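PDB 4ZXH: Abbfa_003403 from Acinetobacter baumannii, which is a four-domain nonribosomal peptide synthetase that probably activates an amino acid, loads it on its carrier domain, condenses it with an acyl partner and releases the product through its thioesterase domain. Local coordinates for residues T984-I989 / S1035-L1040. Residues are numbered along the deposited sequence; the frame is centred on the assembly and turned at random.
Sequences TTFEQI and STVERL
Phe986 reaches across from helix 977-990 and lays one face of its ring against Val1037, at the start of helix 1037-1046. The touching atom is the methyl CG2, which sits almost squarely over the middle of the ring, 3.9 Å from the Phe986 centroid and 11° off the normal, a CH-pi contact. Val1037 turns this methyl to the ring by setting CG1 anti to its backbone N (chi1 172°), which puts CG2 anti to the carbonyl carbon. The ring rim has two other neighbours: Ser1035 O lies in the ring plane, 3.7 Å from Phe986 CE2, and Leu1040 CD2 lies near the plane, a looser 4.5 Å from Phe986 CE1. No hydrogen bond joins the two segments. Thr1036, its CB directed away from helix 977-990, N-caps helix 1037-1046, OG1 accepting from Arg1039 N at 3.1 Å, while Ser1035 OG is hydrogen-bonded to Asp1000 OD2. Both segments belong to the carrier domain, a small helical bundle; the Ser1035 side chain is about 11 Å from the bound 4'-phosphopantetheine. Phe1001 meets the Phe986 ring edge-to-face, Leu982 of helix 977-990 touches Val1037 and Leu1040, and helix 1008-1022 packs on the same core through Leu1014 against Phe986 and Leu1018 against Leu1040.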
ATOM      1  N   THR A 984     -26.061  12.066  -5.410  1.00 26.61           N
ATOM      2  CA  THR A 984     -26.502  12.861  -6.549  1.00 31.12           C
ATOM      3  C   THR A 984     -25.322  13.440  -7.345  1.00 27.83           C
ATOM      4  O   THR A 984     -25.346  13.471  -8.568  1.00 23.44           O
ATOM      5  CB  THR A 984     -27.408  13.981  -6.096  1.00 19.55           C
ATOM      6  OG1 THR A 984     -28.597  13.395  -5.577  1.00 50.74           O
ATOM      7  CG2 THR A 984     -27.797  14.822  -7.254  1.00 29.24           C
ATOM      8  N   THR A 985     -24.265  13.855  -6.660  1.00 26.31           N
ATOM      9  CA  THR A 985     -23.139  14.427  -7.380  1.00 29.23           C
ATOM     10  C   THR A 985     -22.364  13.342  -8.132  1.00 29.31           C
ATOM     11  O   THR A 985     -22.055  13.507  -9.317  1.00 28.32           O
ATOM     12  CB  THR A 985     -22.210  15.203  -6.459  1.00 27.36           C
ATOM     13  OG1 THR A 985     -22.935  16.297  -5.885  1.00 43.83           O
ATOM     14  CG2 THR A 985     -21.140  15.798  -7.254  1.00 23.04           C
ATOM     15  N   PHE A 986     -22.082  12.223  -7.477  1.00 26.03           N
ATOM     16  CA  PHE A 986     -21.493  11.085  -8.187  1.00 19.66           C
ATOM     17  C   PHE A 986     -22.309  10.679  -9.408  1.00 25.79           C
ATOM     18  O   PHE A 986     -21.725  10.473 -10.482  1.00 25.39           O
ATOM     19  CB  PHE A 986     -21.354   9.873  -7.288  1.00 23.92           C
ATOM     20  CG  PHE A 986     -20.117   9.876  -6.447  1.00 21.03           C
ATOM     21  CD1 PHE A 986     -19.645  11.066  -5.888  1.00 16.39           C
ATOM     22  CD2 PHE A 986     -19.450   8.679  -6.177  1.00 15.18           C
ATOM     23  CE1 PHE A 986     -18.506  11.070  -5.076  1.00 21.78           C
ATOM     24  CE2 PHE A 986     -18.318   8.669  -5.375  1.00 15.48           C
ATOM     25  CZ  PHE A 986     -17.844   9.863  -4.811  1.00 19.17           C
ATOM     26  N   GLU A 987     -23.634  10.565  -9.252  1.00 17.02           N
ATOM     27  CA  GLU A 987     -24.521  10.081 -10.327  1.00 25.78           C
ATOM     28  C   GLU A 987     -24.418  10.986 -11.538  1.00 34.28           C
ATOM     29  O   GLU A 987     -24.243  10.548 -12.695  1.00 25.61           O
ATOM     30  CB  GLU A 987     -25.985  10.039  -9.877  1.00 24.22           C
ATOM     31  CG  GLU A 987     -26.344   8.810  -9.034  1.00 35.33           C
ATOM     32  CD  GLU A 987     -27.765   8.872  -8.453  1.00 54.41           C
ATOM     33  OE1 GLU A 987     -28.544   9.822  -8.746  1.00 61.84           O
ATOM     34  OE2 GLU A 987     -28.104   7.944  -7.687  1.00 55.18           O
ATOM     35  N   GLN A 988     -24.485  12.279 -11.230  1.00 35.81           N
ATOM     36  CA  GLN A 988     -24.683  13.309 -12.238  1.00 33.32           C
ATOM     37  C   GLN A 988     -23.371  13.474 -13.073  1.00 43.02           C
ATOM     38  O   GLN A 988     -23.379  13.531 -14.311  1.00 44.83           O
ATOM     39  CB  GLN A 988     -25.024  14.647 -11.638  1.00 55.51           C
ATOM     40  CG  GLN A 988     -26.379  14.852 -11.464  1.00 78.75           C
ATOM     41  CD  GLN A 988     -26.884  16.070 -12.165  1.00 96.98           C
ATOM     42  OE1 GLN A 988     -26.175  17.044 -12.540  1.00100.56           O
ATOM     43  NE2 GLN A 988     -28.150  16.124 -12.175  1.00112.23           N
ATOM     44  N   ILE A 989     -22.234  13.433 -12.377  1.00 28.54           N
ATOM     45  CA  ILE A 989     -20.888  13.646 -12.954  1.00 35.76           C
ATOM     46  C   ILE A 989     -20.320  12.392 -13.704  1.00 34.39           C
ATOM     47  O   ILE A 989     -19.579  12.500 -14.686  1.00 38.56           O
ATOM     48  CB  ILE A 989     -19.916  14.087 -11.814  1.00 39.08           C
ATOM     49  CG1 ILE A 989     -18.628  14.675 -12.344  1.00 38.69           C
ATOM     50  CG2 ILE A 989     -19.536  12.925 -10.962  1.00 46.39           C
ATOM     51  CD1 ILE A 989     -18.851  15.958 -13.028  1.00 56.28           C
ATOM     52  N   SER A1035     -12.702   7.669  -1.576  1.00 32.07           N
ATOM     53  CA  SER A1035     -13.359   7.669  -2.893  1.00 33.84           C
ATOM     54  C   SER A1035     -14.739   6.978  -3.014  1.00 31.86           C
ATOM     55  O   SER A1035     -15.302   6.870  -4.111  1.00 38.91           O
ATOM     56  CB  SER A1035     -12.399   7.049  -3.909  1.00 28.48           C
ATOM     57  OG  SER A1035     -11.875   5.843  -3.402  1.00 34.08           O
ATOM     58  N   THR A1036     -15.288   6.524  -1.900  1.00 26.44           N
ATOM     59  CA  THR A1036     -16.694   6.139  -1.866  1.00 23.48           C
ATOM     60  C   THR A1036     -17.487   7.233  -1.189  1.00 25.35           C
ATOM     61  O   THR A1036     -16.913   8.052  -0.475  1.00 28.31           O
ATOM     62  CB  THR A1036     -16.928   4.848  -1.106  1.00 27.33           C
ATOM     63  OG1 THR A1036     -16.678   5.085   0.287  1.00 33.65           O
ATOM     64  CG2 THR A1036     -16.040   3.718  -1.654  1.00 19.36           C
ATOM     65  N   VAL A1037     -18.803   7.248  -1.392  1.00 30.08           N
ATOM     66  CA  VAL A1037     -19.631   8.269  -0.752  1.00 25.26           C
ATOM     67  C   VAL A1037     -19.583   8.111   0.766  1.00 31.84           C
ATOM     68  O   VAL A1037     -19.503   9.099   1.499  1.00 28.44           O
ATOM     69  CB  VAL A1037     -21.076   8.210  -1.227  1.00 27.02           C
ATOM     70  CG1 VAL A1037     -21.928   9.145  -0.400  1.00 26.70           C
ATOM     71  CG2 VAL A1037     -21.150   8.586  -2.691  1.00 28.72           C
ATOM     72  N   GLU A1038     -19.588   6.866   1.242  1.00 27.51           N
ATOM     73  CA  GLU A1038     -19.539   6.655   2.682  1.00 24.58           C
ATOM     74  C   GLU A1038     -18.300   7.302   3.285  1.00 24.65           C
ATOM     75  O   GLU A1038     -18.397   8.088   4.239  1.00 23.33           O
ATOM     76  CB  GLU A1038     -19.550   5.173   3.039  1.00 22.14           C
ATOM     77  CG  GLU A1038     -19.855   4.937   4.524  1.00 30.31           C
ATOM     78  CD  GLU A1038     -19.158   3.718   5.091  1.00 41.42           C
ATOM     79  OE1 GLU A1038     -18.014   3.445   4.672  1.00 55.56           O
ATOM     80  OE2 GLU A1038     -19.759   3.022   5.936  1.00 40.68           O
ATOM     81  N   ARG A1039     -17.139   6.961   2.723  1.00 21.19           N
ATOM     82  CA  ARG A1039     -15.878   7.350   3.319  1.00 25.10           C
ATOM     83  C   ARG A1039     -15.673   8.859   3.236  1.00 25.97           C
ATOM     84  O   ARG A1039     -15.186   9.480   4.182  1.00 27.24           O
ATOM     85  CB  ARG A1039     -14.725   6.600   2.653  1.00 28.32           C
ATOM     86  CG  ARG A1039     -14.572   5.209   3.228  1.00 31.50           C
ATOM     87  CD  ARG A1039     -13.674   4.274   2.417  1.00 31.77           C
ATOM     88  NE  ARG A1039     -12.314   4.756   2.148  1.00 38.05           N
ATOM     89  CZ  ARG A1039     -11.438   5.133   3.075  1.00 44.27           C
ATOM     90  NH1 ARG A1039     -11.753   5.142   4.370  1.00 54.04           N
ATOM     91  NH2 ARG A1039     -10.240   5.530   2.705  1.00 39.72           N
ATOM     92  N   LEU A1040     -16.060   9.449   2.113  1.00 21.53           N
ATOM     93  CA  LEU A1040     -15.884  10.882   1.917  1.00 21.53           C
ATOM     94  C   LEU A1040     -16.859  11.621   2.809  1.00 27.31           C
ATOM     95  O   LEU A1040     -16.545  12.669   3.352  1.00 37.25           O
ATOM     96  CB  LEU A1040     -16.092  11.246   0.445  1.00 20.95           C
ATOM     97  CG  LEU A1040     -15.980  12.698  -0.028  1.00 25.35           C
ATOM     98  CD1 LEU A1040     -14.589  13.278   0.186  1.00 18.24           C
ATOM     99  CD2 LEU A1040     -16.352  12.723  -1.496  1.00 24.76           C
TER